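Local coordinates for probable membrane transporter protein MamO (Magnetospirillum magneticum, PDB 5HMA), which promotes magnetite formation and activation of the MamE protease, and carries a lumenal, transition-metal-binding protease-like domain that is probably not itself proteolytic, at residues H71-L76 / Q181-H186; T134-S139 / T177-V182; S24-G29 / G149-N154. All coordinates share one frame; numbering follows the deposited sequence.

Interaction 1 (H71-L76 / Q181-H186); sequences HDLALL and QVIVSH. With NI (nickel (II) ion), chain C.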
# COMPACT_ATOMS: atom_id res chain seq x y z
N HIS A 71 10.60 -6.54 5.01
CA HIS A 71 10.21 -5.23 4.49
C HIS A 71 8.78 -4.88 4.88
O HIS A 71 8.22 -3.92 4.36
CB HIS A 71 10.36 -5.18 2.97
CG HIS A 71 11.74 -5.51 2.48
ND1 HIS A 71 12.73 -4.56 2.36
CD2 HIS A 71 12.28 -6.67 2.06
CE1 HIS A 71 13.83 -5.13 1.90
NE2 HIS A 71 13.58 -6.42 1.71
N ASP A 72 8.21 -5.66 5.78
CA ASP A 72 6.85 -5.45 6.27
C ASP A 72 5.83 -5.40 5.13
O ASP A 72 4.90 -4.60 5.14
CB ASP A 72 6.77 -4.16 7.10
CG ASP A 72 5.44 -4.00 7.81
OD1 ASP A 72 4.80 -5.04 8.11
OD2 ASP A 72 5.03 -2.85 8.06
N LEU A 73 6.00 -6.27 4.13
CA LEU A 73 5.00 -6.35 3.08
C LEU A 73 4.34 -7.73 3.01
O LEU A 73 4.94 -8.74 3.37
CB LEU A 73 5.61 -6.00 1.72
CG LEU A 73 6.18 -4.59 1.57
CD1 LEU A 73 6.62 -4.35 0.13
CD2 LEU A 73 5.16 -3.56 1.99
N ALA A 74 3.10 -7.73 2.54
CA ALA A 74 2.34 -8.94 2.28
C ALA A 74 1.72 -8.87 0.88
O ALA A 74 1.23 -7.81 0.46
CB ALA A 74 1.24 -9.13 3.33
N LEU A 75 1.78 -9.99 0.18
CA LEU A 75 1.09 -10.16 -1.10
C LEU A 75 -0.20 -10.91 -0.85
O LEU A 75 -0.18 -12.04 -0.35
CB LEU A 75 1.96 -10.94 -2.11
CG LEU A 75 1.26 -11.22 -3.45
CD1 LEU A 75 1.03 -9.92 -4.19
CD2 LEU A 75 2.05 -12.23 -4.32
N LEU A 76 -1.32 -10.29 -1.17
CA LEU A 76 -2.63 -10.91 -1.00
C LEU A 76 -3.19 -11.31 -2.35
O LEU A 76 -2.85 -10.72 -3.38
CB LEU A 76 -3.60 -9.95 -0.30
CG LEU A 76 -3.17 -9.19 0.96
CD1 LEU A 76 -4.34 -8.36 1.49
CD2 LEU A 76 -2.67 -10.15 2.02
N GLN A 181 10.78 -1.67 -6.03
CA GLN A 181 11.71 -2.69 -6.53
C GLN A 181 11.80 -3.89 -5.58
O GLN A 181 12.07 -5.02 -6.00
CB GLN A 181 13.10 -2.08 -6.74
CG GLN A 181 14.13 -3.06 -7.31
CD GLN A 181 13.65 -3.76 -8.59
OE1 GLN A 181 12.91 -3.18 -9.40
NE2 GLN A 181 14.07 -5.01 -8.76
N VAL A 182 11.56 -3.62 -4.30
CA VAL A 182 11.54 -4.67 -3.28
C VAL A 182 10.46 -5.69 -3.62
O VAL A 182 10.66 -6.90 -3.46
CB VAL A 182 11.35 -4.05 -1.88
CG1 VAL A 182 10.83 -5.08 -0.89
CG2 VAL A 182 12.66 -3.41 -1.40
N ILE A 183 9.32 -5.21 -4.10
CA ILE A 183 8.24 -6.09 -4.52
C ILE A 183 8.68 -7.03 -5.63
O ILE A 183 8.51 -8.25 -5.53
CB ILE A 183 7.02 -5.29 -4.98
CG1 ILE A 183 6.51 -4.39 -3.85
CG2 ILE A 183 5.91 -6.23 -5.46
CD1 ILE A 183 5.40 -3.45 -4.31
N VAL A 184 9.25 -6.46 -6.68
CA VAL A 184 9.68 -7.23 -7.84
C VAL A 184 10.63 -8.37 -7.46
O VAL A 184 10.43 -9.52 -7.85
CB VAL A 184 10.35 -6.32 -8.87
CG1 VAL A 184 10.81 -7.13 -10.08
CG2 VAL A 184 9.41 -5.19 -9.27
N SER A 185 11.67 -8.03 -6.69
CA SER A 185 12.75 -8.97 -6.40
C SER A 185 12.36 -10.03 -5.37
O SER A 185 12.86 -11.15 -5.41
CB SER A 185 13.98 -8.21 -5.91
OG SER A 185 13.66 -7.39 -4.81
N HIS A 186 11.45 -9.68 -4.46
CA HIS A 186 11.03 -10.62 -3.42
C HIS A 186 9.79 -11.41 -3.87
O HIS A 186 9.22 -12.18 -3.09
CB HIS A 186 10.78 -9.90 -2.09
CG HIS A 186 12.02 -9.40 -1.42
ND1 HIS A 186 12.65 -8.23 -1.78
CD2 HIS A 186 12.77 -9.93 -0.41
CE1 HIS A 186 13.72 -8.05 -1.02
NE2 HIS A 186 13.82 -9.07 -0.19
NI NI C . 15.06 -8.00 1.22
O HOH W 1 14.26 -9.36 2.74
O HOH W 2 15.82 -6.60 -0.31
O HOH W 3 16.24 -7.02 2.84
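The nickel ion is held by one nitrogen from each segment: His71 NE2 and His186 NE2 both lie 2.2 Å from NI. Three waters, each 2.2 Å from NI, complete the five ligands seen. Because His71 NE2 and His186 NE2 are themselves only 3.3 Å apart, the imidazoles must occupy neighbouring (cis) positions. Their rings meet as an offset edge-to-face pair, centroids 4.5 Å apart and planes at 68°, with CD2 of His71 above the His186 face, near its rim.

Around this core, Val182 covers one face of His71. Its CG1 methyl makes a CH-pi contact 3.6 Å from the His71 ring centroid, 16° off the normal, while CG2 comes in beside ND1 and CE1. His186 is fixed in rotation by its other nitrogen: ND1 donates to Val182 O over 2.9 Å at 143°, close to the ring plane and onto a lone pair of a carbonyl that also accepts His186 N at the helix end. Farther from the metal, the side chains of Leu73 and Ile183 cross at about a right angle, Leu73 CD1 4.0 Å from Ile183 CG1, joining strand 73-78 to helix 180-185.

Asp72, next in sequence to His71, hydrogen-bonds His39 through OD2, a pairing like the Asp-His couple of trypsin-like triads. With the proton of His186 on ND1, NE2 offers a lone pair to nickel, and the ND1-carbonyl bond probably strengthens that donor; three water ligands imply coordination positions that could exchange.

Interaction 2 (T134-S139 / T177-V182); sequences THLLRS and TVPAQV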
# COMPACT_ATOMS: atom_id res chain seq x y z
N THR A 134 15.44 -1.44 6.54
CA THR A 134 16.41 -0.47 6.06
C THR A 134 16.13 -0.00 4.63
O THR A 134 15.29 -0.58 3.93
CB THR A 134 17.83 -1.04 6.11
OG1 THR A 134 17.86 -2.28 5.38
CG2 THR A 134 18.26 -1.29 7.54
N HIS A 135 16.85 1.04 4.21
CA HIS A 135 16.79 1.57 2.85
C HIS A 135 15.37 1.93 2.40
O HIS A 135 14.97 1.64 1.28
CB HIS A 135 17.43 0.58 1.87
CG HIS A 135 18.81 0.16 2.26
ND1 HIS A 135 19.06 -1.01 2.94
CD2 HIS A 135 20.01 0.76 2.09
CE1 HIS A 135 20.36 -1.12 3.16
NE2 HIS A 135 20.96 -0.05 2.65
N LEU A 136 14.63 2.56 3.30
CA LEU A 136 13.31 3.09 2.96
C LEU A 136 13.41 4.52 2.44
O LEU A 136 14.41 5.21 2.66
CB LEU A 136 12.40 3.06 4.19
CG LEU A 136 12.16 1.69 4.80
CD1 LEU A 136 11.53 1.83 6.16
CD2 LEU A 136 11.25 0.89 3.88
N LEU A 137 12.37 4.97 1.75
CA LEU A 137 12.20 6.38 1.44
C LEU A 137 11.53 7.11 2.59
O LEU A 137 10.81 6.50 3.40
CB LEU A 137 11.35 6.56 0.19
CG LEU A 137 11.74 5.74 -1.05
CD1 LEU A 137 10.67 5.89 -2.12
CD2 LEU A 137 13.10 6.19 -1.57
N ARG A 138 11.74 8.41 2.68
CA ARG A 138 10.90 9.26 3.52
C ARG A 138 10.27 10.37 2.70
O ARG A 138 10.93 10.99 1.87
CB ARG A 138 11.69 9.86 4.66
CG ARG A 138 12.12 8.83 5.65
CD ARG A 138 12.68 9.49 6.87
NE ARG A 138 11.65 10.15 7.64
CZ ARG A 138 11.86 10.64 8.86
NH1 ARG A 138 10.89 11.24 9.53
NH2 ARG A 138 13.06 10.52 9.40
N SER A 139 8.99 10.61 2.94
CA SER A 139 8.31 11.72 2.30
C SER A 139 7.21 12.25 3.21
O SER A 139 6.64 11.52 4.03
CB SER A 139 7.71 11.30 0.96
OG SER A 139 6.41 10.81 1.16
N THR A 177 8.41 4.80 3.11
CA THR A 177 7.97 4.08 1.92
C THR A 177 8.94 2.96 1.55
O THR A 177 10.14 3.21 1.39
CB THR A 177 7.82 5.00 0.68
OG1 THR A 177 6.91 6.07 0.96
CG2 THR A 177 7.30 4.19 -0.50
N VAL A 178 8.41 1.74 1.42
CA VAL A 178 9.16 0.62 0.87
C VAL A 178 9.24 0.75 -0.64
O VAL A 178 8.21 0.77 -1.31
CB VAL A 178 8.51 -0.72 1.24
CG1 VAL A 178 9.39 -1.88 0.79
CG2 VAL A 178 8.20 -0.78 2.75
N PRO A 179 10.46 0.86 -1.20
CA PRO A 179 10.60 1.01 -2.66
C PRO A 179 9.95 -0.14 -3.44
O PRO A 179 10.04 -1.29 -3.02
CB PRO A 179 12.11 1.03 -2.87
CG PRO A 179 12.66 1.53 -1.58
CD PRO A 179 11.75 0.97 -0.51
N ALA A 180 9.32 0.17 -4.57
CA ALA A 180 8.58 -0.84 -5.32
C ALA A 180 9.49 -1.96 -5.85
O ALA A 180 9.02 -3.07 -6.09
CB ALA A 180 7.82 -0.19 -6.47
N GLN A 181 10.78 -1.67 -6.03
CA GLN A 181 11.71 -2.69 -6.53
C GLN A 181 11.80 -3.89 -5.58
O GLN A 181 12.07 -5.02 -6.00
CB GLN A 181 13.10 -2.08 -6.74
CG GLN A 181 14.13 -3.06 -7.31
CD GLN A 181 13.65 -3.76 -8.59
OE1 GLN A 181 12.91 -3.18 -9.40
NE2 GLN A 181 14.07 -5.01 -8.76
N VAL A 182 11.56 -3.62 -4.30
CA VAL A 182 11.54 -4.67 -3.28
C VAL A 182 10.46 -5.69 -3.62
O VAL A 182 10.66 -6.90 -3.46
CB VAL A 182 11.35 -4.05 -1.88
CG1 VAL A 182 10.83 -5.08 -0.89
CG2 VAL A 182 12.66 -3.41 -1.40
O HOH W 4 6.97 8.38 2.52
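Leu136 CD2 and Val178 CG2 meet at 3.7 Å, the two side chains lying alongside and pointing the same way. On the other face of the sheet Leu137 crosses Thr177 obliquely, with Leu137 CB 3.9 Å from Thr177 CB and its CD1 over the threonine methyl. Pro179 extends this patch, its CG 4.3 Å from Leu137 CG.

Between the two faces runs a single antiparallel hydrogen-bonded pair. Leu137 N donates to Thr177 O at 2.9 Å and 161°, in the carbonyl plane. The return bond, Thr177 N to Leu137 O at 3.0 Å, is more bent at 138° and its donor stands above the carbonyl plane, in keeping with short strand axes 136° apart. Ladder bonding continues toward Ser139 and Gly175, but Pro179, lacking an N-H, can donate none at the other end, where helix 180-185 starts.

At the polar edge a water bridges the strands, 2.8 Å from Ser139 OG and 2.8 Å from Thr177 OG1. The water donates to Thr177 OG1, which leaves the hydroxyl proton for Asn163 OD1. A buried polar edge thus has its bonds met directly beside an apolar patch, with the threonine methyl facing the leucine.

Interaction 3 (S24-G29 / G149-N154); sequences SGAIVG and GGPLVN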
# COMPACT_ATOMS: atom_id res chain seq x y z
N SER A 24 -4.59 0.49 3.94
CA SER A 24 -4.77 0.58 2.50
C SER A 24 -3.92 -0.49 1.84
O SER A 24 -3.20 -1.22 2.52
CB SER A 24 -4.38 1.96 1.98
OG SER A 24 -5.17 2.96 2.59
N GLY A 25 -4.01 -0.57 0.51
CA GLY A 25 -3.32 -1.58 -0.27
C GLY A 25 -3.33 -1.18 -1.73
O GLY A 25 -4.08 -0.27 -2.12
N ALA A 26 -2.50 -1.84 -2.54
CA ALA A 26 -2.33 -1.51 -3.96
C ALA A 26 -2.60 -2.75 -4.81
O ALA A 26 -2.00 -3.80 -4.57
CB ALA A 26 -0.91 -0.97 -4.24
N ILE A 27 -3.49 -2.64 -5.80
CA ILE A 27 -3.74 -3.77 -6.70
C ILE A 27 -2.61 -3.83 -7.71
O ILE A 27 -2.35 -2.85 -8.42
CB ILE A 27 -5.09 -3.66 -7.43
CG1 ILE A 27 -6.23 -3.37 -6.45
CG2 ILE A 27 -5.39 -4.97 -8.18
CD1 ILE A 27 -7.60 -3.43 -7.13
N VAL A 28 -1.94 -4.98 -7.81
CA VAL A 28 -0.79 -5.06 -8.70
C VAL A 28 -0.94 -6.16 -9.74
O VAL A 28 -0.02 -6.42 -10.52
CB VAL A 28 0.50 -5.22 -7.87
CG1 VAL A 28 0.72 -3.96 -7.01
CG2 VAL A 28 0.42 -6.47 -6.99
N GLY A 29 -2.11 -6.79 -9.79
CA GLY A 29 -2.34 -7.82 -10.79
C GLY A 29 -3.80 -7.91 -11.19
O GLY A 29 -4.70 -7.72 -10.37
N GLY A 149 0.18 1.02 3.94
CA GLY A 149 -0.12 -0.09 3.05
C GLY A 149 -0.54 0.35 1.65
O GLY A 149 -0.56 -0.45 0.72
N GLY A 150 -0.89 1.63 1.50
CA GLY A 150 -1.24 2.17 0.19
C GLY A 150 -0.04 2.56 -0.67
O GLY A 150 1.11 2.58 -0.20
N PRO A 151 -0.28 2.87 -1.95
CA PRO A 151 0.82 3.16 -2.87
C PRO A 151 1.35 4.60 -2.82
O PRO A 151 0.58 5.55 -2.62
CB PRO A 151 0.19 2.88 -4.24
CG PRO A 151 -1.24 3.28 -4.06
CD PRO A 151 -1.58 2.79 -2.65
N LEU A 152 2.66 4.74 -2.99
CA LEU A 152 3.28 6.00 -3.39
C LEU A 152 3.43 5.98 -4.91
O LEU A 152 3.85 4.97 -5.48
CB LEU A 152 4.64 6.17 -2.72
CG LEU A 152 5.19 7.60 -2.77
CD1 LEU A 152 4.35 8.49 -1.84
CD2 LEU A 152 6.66 7.64 -2.37
N VAL A 153 3.09 7.08 -5.58
CA VAL A 153 3.26 7.13 -7.03
C VAL A 153 3.97 8.39 -7.42
O VAL A 153 3.97 9.37 -6.66
CB VAL A 153 1.92 7.04 -7.81
CG1 VAL A 153 1.13 5.79 -7.40
CG2 VAL A 153 1.10 8.31 -7.62
N ASN A 154 4.58 8.37 -8.60
CA ASN A 154 5.18 9.58 -9.13
C ASN A 154 4.10 10.34 -9.89
O ASN A 154 2.92 9.94 -9.89
CB ASN A 154 6.42 9.28 -10.00
CG ASN A 154 6.11 8.44 -11.26
OD1 ASN A 154 4.97 8.29 -11.67
ND2 ASN A 154 7.18 7.92 -11.88
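Gly149 has a positive phi of 89° with psi near -15°, a left-handed conformation that turns its alpha carbon toward strand 23-29 and its carbonyl along it. Ser24 meets it with OG beside the backbone N and anti to the carbonyl carbon (chi1 -59°), which sends the hydroxyl to Glu146 O and Arg106 N and leaves CB as the touching atom.

That CB lies 3.5 Å from Gly150 N and 3.6 Å from Gly150 CA, against bare backbone. Gly25 CA and Gly150 CA are 4.3 Å apart. Two glycines permit the close approach: a beta carbon on Gly149 would run into Ser24 O, and its backbone angles alone call for glycine, while one on Gly150 would press on Ser24 CB. Ser24 and Thr148, just before Gly149, share a backbone hydrogen bond. Beyond it, two weak CA-H...O contacts run in opposite directions between the segments, Gly149 CA to Ser24 O at 3.3 Å and Gly25 CA to Gly149 O at 3.1 Å. Ser24 O is also hydrogen-bonded to Thr36 OG1, so this buried carbonyl has a stronger partner within its own sheet.

Further along, Ala26 CB touches Pro151 CB at 4.0 Å. Ile162 covers Ala26 from the second sheet, while Val9 and Leu159 pack on the proline.

Thr148, Gly149 and Gly150 appear to occupy the place of the Ser-Gly-Gly sequence of active trypsin-like peptidases, and Thr148 probably stands where the nucleophilic serine would be. The arrangement is that of the chymotrypsin fold, in which this loop crosses the interface between the two beta-barrels, here in a protease-like domain thought to be inactive.

Overall arrangement
Along the chain the segments run 24-29, 71-76, 134-139, 149-154, then 177-182 overlapping 181-186, so later parts repeatedly fold back on earlier ones. Interactions 1 and 2 share Gln181 and Val182 and lie 11 Å apart between centres; Val178 CG2 of interaction 2 packs 3.5 Å from His71 O, and its CG1 meets Leu73. Interaction 3 is the most central, its centre about 11 Å from that of interaction 1 and 13 Å from that of interaction 2, which it touches through Leu152 and Thr177. Strands 23-29 and 73-78 belong to the first barrel, strands 131-139, 151-153 and 173-179 to the second sheet. The nickel site thus bridges the first barrel and the helix that follows the second sheet.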